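Local coordinates for ABC-type transport system, molybdenum-specific extracellular solute-binding protein (Clostridium difficile, PDB 4KD5) that probably binds molybdate or tungstate outside the cell as the solute-binding component of an ABC transporter, at residues Glu18-Ile23 with Ile223-Tyr229. Sequence-based numbering, arbitrary orientation. Where two conformers were deposited one is given.
Sequences EAMAKI and IFEEFGY
Ala19 lies between two phenylalanine rings of the other segment. Its CA sits over the centre of the Phe227 ring, 3.7 Å from the centroid and 11° off the ring normal, a CH-pi contact with the face. The carbonyl carbon of Glu18 lies above the same face, offset toward the rim. The Ala19 methyl also packs against the Phe224 ring, with CB 3.7 Å from CD1. The close approach of the backbones, 5.8 Å between the CA atoms of Ala19 and Phe224, fits the small side chain there.

The inner part of the contact is apolar and tight. Ile23 bends at its end (chi2 -66°), and its CD1 comes 3.6 Å from CG2 of Ile223. The same methyl also touches the Phe224 ring at CE2. The selenium of selenomethionine Met20 lies at the edge of the Phe224 ring, 5.1 Å from the centroid, in a Met-aromatic contact.

The outer side is looser and polar. Lys22 packs its CB against Phe227 and its CG against Ile223. Its chain then bends toward Glu226, where NZ and OE2 stand 3.8 Å apart in a long salt bridge. Glu26 is a second, weak ion-pair partner of the same NZ.

Where helix 218-226 runs out, Phe224 O accepts from both Phe227 N and Tyr229 N, from opposite faces of its carbonyl plane. Gly228 makes the turn with positive phi (92°). The CB of Tyr229 turns toward helix 17-28, and its OH makes a weak hydrogen bond to O of Ser15, a predicted molybdate-binding residue.

Leu215 of helix 205-215 packs against both Ile23 and Phe224, while Phe211 and Phe214 add to the cover of Ile23. Strand 82-94 lies against Phe224 and Tyr229, so the two helices meet beside this strand in one lobe of the periplasmic-binding-protein fold.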
ATOM      1  N   GLU A  18     -10.566  -2.736  25.618  0.55 65.49           N
ATOM      2  CA  GLU A  18     -10.974  -1.370  25.927  0.55 66.99           C
ATOM      3  C   GLU A  18     -10.182  -0.343  25.124  0.55 65.82           C
ATOM      4  O   GLU A  18     -10.715   0.693  24.737  0.55 71.61           O
ATOM      5  CB  GLU A  18     -10.865  -1.092  27.431  0.55 69.79           C
ATOM      6  CG  GLU A  18     -11.618  -2.088  28.307  0.55 71.32           C
ATOM      7  CD  GLU A  18     -10.786  -3.307  28.662  0.55 66.78           C
ATOM      8  OE1 GLU A  18      -9.778  -3.150  29.381  0.55 67.81           O
ATOM      9  OE2 GLU A  18     -11.137  -4.421  28.220  0.55 62.91           O
ATOM     10  N   ALA A  19      -8.915  -0.638  24.858  1.00 53.83           N
ATOM     11  CA  ALA A  19      -8.073   0.274  24.089  1.00 47.31           C
ATOM     12  C   ALA A  19      -8.415   0.243  22.600  1.00 51.14           C
ATOM     13  O   ALA A  19      -8.411   1.277  21.930  1.00 46.26           O
ATOM     14  CB  ALA A  19      -6.607  -0.047  24.297  1.00 44.64           C
HETATM   15  N   MSE A  20      -8.713  -0.952  22.094  1.00 54.29           N
HETATM   16  CA  MSE A  20      -8.973  -1.156  20.670  1.00 58.88           C
HETATM   17  C   MSE A  20     -10.258  -0.488  20.201  1.00 66.28           C
HETATM   18  O   MSE A  20     -10.423  -0.209  19.014  1.00 68.55           O
HETATM   19  CB  MSE A  20      -9.019  -2.649  20.340  1.00 59.62           C
HETATM   20  CG  MSE A  20      -7.701  -3.377  20.524  1.00 56.80           C
HETATM   21 SE   MSE A  20      -6.205  -2.515  19.644  0.62 59.18          SE
HETATM   22  CE  MSE A  20      -6.770  -2.763  17.812  1.00 38.55           C
ATOM     23  N   ALA A  21     -11.169  -0.234  21.133  1.00 62.30           N
ATOM     24  CA  ALA A  21     -12.409   0.464  20.811  1.00 61.76           C
ATOM     25  C   ALA A  21     -12.157   1.939  20.500  1.00 60.38           C
ATOM     26  O   ALA A  21     -12.768   2.502  19.591  1.00 58.62           O
ATOM     27  CB  ALA A  21     -13.404   0.316  21.943  1.00 58.60           C
ATOM     28  N   LYS A  22     -11.265   2.567  21.259  1.00 52.44           N
ATOM     29  CA  LYS A  22     -10.882   3.951  20.996  1.00 49.54           C
ATOM     30  C   LYS A  22      -9.993   4.012  19.753  1.00 56.19           C
ATOM     31  O   LYS A  22      -9.996   5.007  19.032  1.00 57.85           O
ATOM     32  CB  LYS A  22     -10.162   4.546  22.207  1.00 48.01           C
ATOM     33  CG  LYS A  22      -9.808   6.021  22.089  1.00 61.10           C
ATOM     34  CD  LYS A  22     -11.040   6.906  22.209  1.00 73.48           C
ATOM     35  CE  LYS A  22     -10.710   8.246  22.859  1.00 81.31           C
ATOM     36  NZ  LYS A  22      -9.692   9.036  22.114  1.00 85.09           N
ATOM     37  N   ILE A  23      -9.242   2.941  19.508  1.00 51.31           N
ATOM     38  CA  ILE A  23      -8.438   2.822  18.290  1.00 56.79           C
ATOM     39  C   ILE A  23      -9.324   2.799  17.033  1.00 55.69           C
ATOM     40  O   ILE A  23      -8.992   3.410  16.012  1.00 48.78           O
ATOM     41  CB  ILE A  23      -7.538   1.560  18.326  1.00 49.43           C
ATOM     42  CG1 ILE A  23      -6.406   1.716  19.349  1.00 42.61           C
ATOM     43  CG2 ILE A  23      -6.971   1.258  16.948  1.00 43.66           C
ATOM     44  CD1 ILE A  23      -5.391   2.786  18.997  1.00 38.19           C
ATOM     45  N   ILE A 223      -3.210   6.838  22.723  1.00 56.75           N
ATOM     46  CA  ILE A 223      -4.488   6.171  22.962  1.00 59.59           C
ATOM     47  C   ILE A 223      -4.297   4.987  23.910  1.00 56.71           C
ATOM     48  O   ILE A 223      -5.066   4.808  24.855  1.00 51.48           O
ATOM     49  CB  ILE A 223      -5.151   5.715  21.643  1.00 57.11           C
ATOM     50  CG1 ILE A 223      -5.739   6.918  20.904  1.00 55.58           C
ATOM     51  CG2 ILE A 223      -6.249   4.700  21.904  1.00 54.23           C
ATOM     52  CD1 ILE A 223      -6.426   6.551  19.613  1.00 49.82           C
ATOM     53  N   PHE A 224      -3.261   4.194  23.663  1.00 43.06           N
ATOM     54  CA  PHE A 224      -2.952   3.062  24.525  1.00 48.65           C
ATOM     55  C   PHE A 224      -2.550   3.519  25.928  1.00 51.15           C
ATOM     56  O   PHE A 224      -2.726   2.781  26.894  1.00 60.78           O
ATOM     57  CB  PHE A 224      -1.843   2.201  23.907  1.00 46.63           C
ATOM     58  CG  PHE A 224      -2.293   1.366  22.741  1.00 51.97           C
ATOM     59  CD1 PHE A 224      -3.148   0.292  22.927  1.00 49.08           C
ATOM     60  CD2 PHE A 224      -1.841   1.642  21.460  1.00 56.32           C
ATOM     61  CE1 PHE A 224      -3.557  -0.484  21.852  1.00 44.80           C
ATOM     62  CE2 PHE A 224      -2.244   0.868  20.385  1.00 53.51           C
ATOM     63  CZ  PHE A 224      -3.105  -0.197  20.584  1.00 42.42           C
ATOM     64  N   GLU A 225      -2.022   4.736  26.037  1.00 49.82           N
ATOM     65  CA  GLU A 225      -1.616   5.290  27.331  1.00 53.95           C
ATOM     66  C   GLU A 225      -2.796   5.815  28.158  1.00 57.77           C
ATOM     67  O   GLU A 225      -2.685   5.995  29.371  1.00 70.63           O
ATOM     68  CB  GLU A 225      -0.524   6.357  27.143  1.00 53.21           C
ATOM     69  CG  GLU A 225       0.793   5.789  26.617  1.00 66.72           C
ATOM     70  CD  GLU A 225       1.722   6.850  26.053  1.00 84.44           C
ATOM     71  OE1 GLU A 225       1.435   8.052  26.228  1.00 95.54           O
ATOM     72  OE2 GLU A 225       2.741   6.478  25.429  1.00 84.68           O
ATOM     73  N   GLU A 226      -3.926   6.054  27.498  1.00 52.39           N
ATOM     74  CA  GLU A 226      -5.163   6.386  28.198  1.00 59.20           C
ATOM     75  C   GLU A 226      -5.652   5.171  28.972  1.00 57.13           C
ATOM     76  O   GLU A 226      -6.372   5.293  29.957  1.00 59.94           O
ATOM     77  CB  GLU A 226      -6.249   6.817  27.203  1.00 62.38           C
ATOM     78  CG  GLU A 226      -5.943   8.074  26.407  1.00 69.48           C
ATOM     79  CD  GLU A 226      -6.966   8.332  25.312  1.00 78.29           C
ATOM     80  OE1 GLU A 226      -7.992   7.622  25.275  1.00 78.28           O
ATOM     81  OE2 GLU A 226      -6.744   9.241  24.484  1.00 84.49           O
ATOM     82  N   PHE A 227      -5.255   3.993  28.509  1.00 47.95           N
ATOM     83  CA  PHE A 227      -5.762   2.753  29.072  1.00 54.53           C
ATOM     84  C   PHE A 227      -4.722   2.042  29.937  1.00 52.52           C
ATOM     85  O   PHE A 227      -4.864   0.857  30.251  1.00 46.50           O
ATOM     86  CB  PHE A 227      -6.302   1.846  27.956  1.00 58.08           C
ATOM     87  CG  PHE A 227      -7.527   2.399  27.271  1.00 62.95           C
ATOM     88  CD1 PHE A 227      -8.795   2.061  27.719  1.00 61.56           C
ATOM     89  CD2 PHE A 227      -7.411   3.270  26.197  1.00 62.42           C
ATOM     90  CE1 PHE A 227      -9.927   2.575  27.103  1.00 63.08           C
ATOM     91  CE2 PHE A 227      -8.540   3.787  25.575  1.00 58.16           C
ATOM     92  CZ  PHE A 227      -9.798   3.438  26.029  1.00 57.95           C
ATOM     93  N   GLY A 228      -3.687   2.779  30.331  1.00 50.78           N
ATOM     94  CA  GLY A 228      -2.710   2.280  31.284  1.00 54.50           C
ATOM     95  C   GLY A 228      -1.503   1.605  30.663  1.00 49.35           C
ATOM     96  O   GLY A 228      -0.580   1.191  31.369  1.00 57.56           O
ATOM     97  N   TYR A 229      -1.503   1.487  29.342  1.00 45.25           N
ATOM     98  CA  TYR A 229      -0.357   0.911  28.655  1.00 43.63           C
ATOM     99  C   TYR A 229       0.750   1.943  28.503  1.00 49.05           C
ATOM    100  O   TYR A 229       0.552   3.125  28.796  1.00 46.24           O
ATOM    101  CB  TYR A 229      -0.781   0.319  27.312  1.00 39.80           C
ATOM    102  CG  TYR A 229      -1.752  -0.814  27.487  1.00 40.07           C
ATOM    103  CD1 TYR A 229      -1.303  -2.097  27.753  1.00 42.13           C
ATOM    104  CD2 TYR A 229      -3.117  -0.597  27.417  1.00 39.38           C
ATOM    105  CE1 TYR A 229      -2.186  -3.137  27.930  1.00 44.96           C
ATOM    106  CE2 TYR A 229      -4.010  -1.634  27.591  1.00 47.14           C
ATOM    107  CZ  TYR A 229      -3.536  -2.898  27.847  1.00 49.02           C
ATOM    108  OH  TYR A 229      -4.421  -3.929  28.020  1.00 53.68           O
TER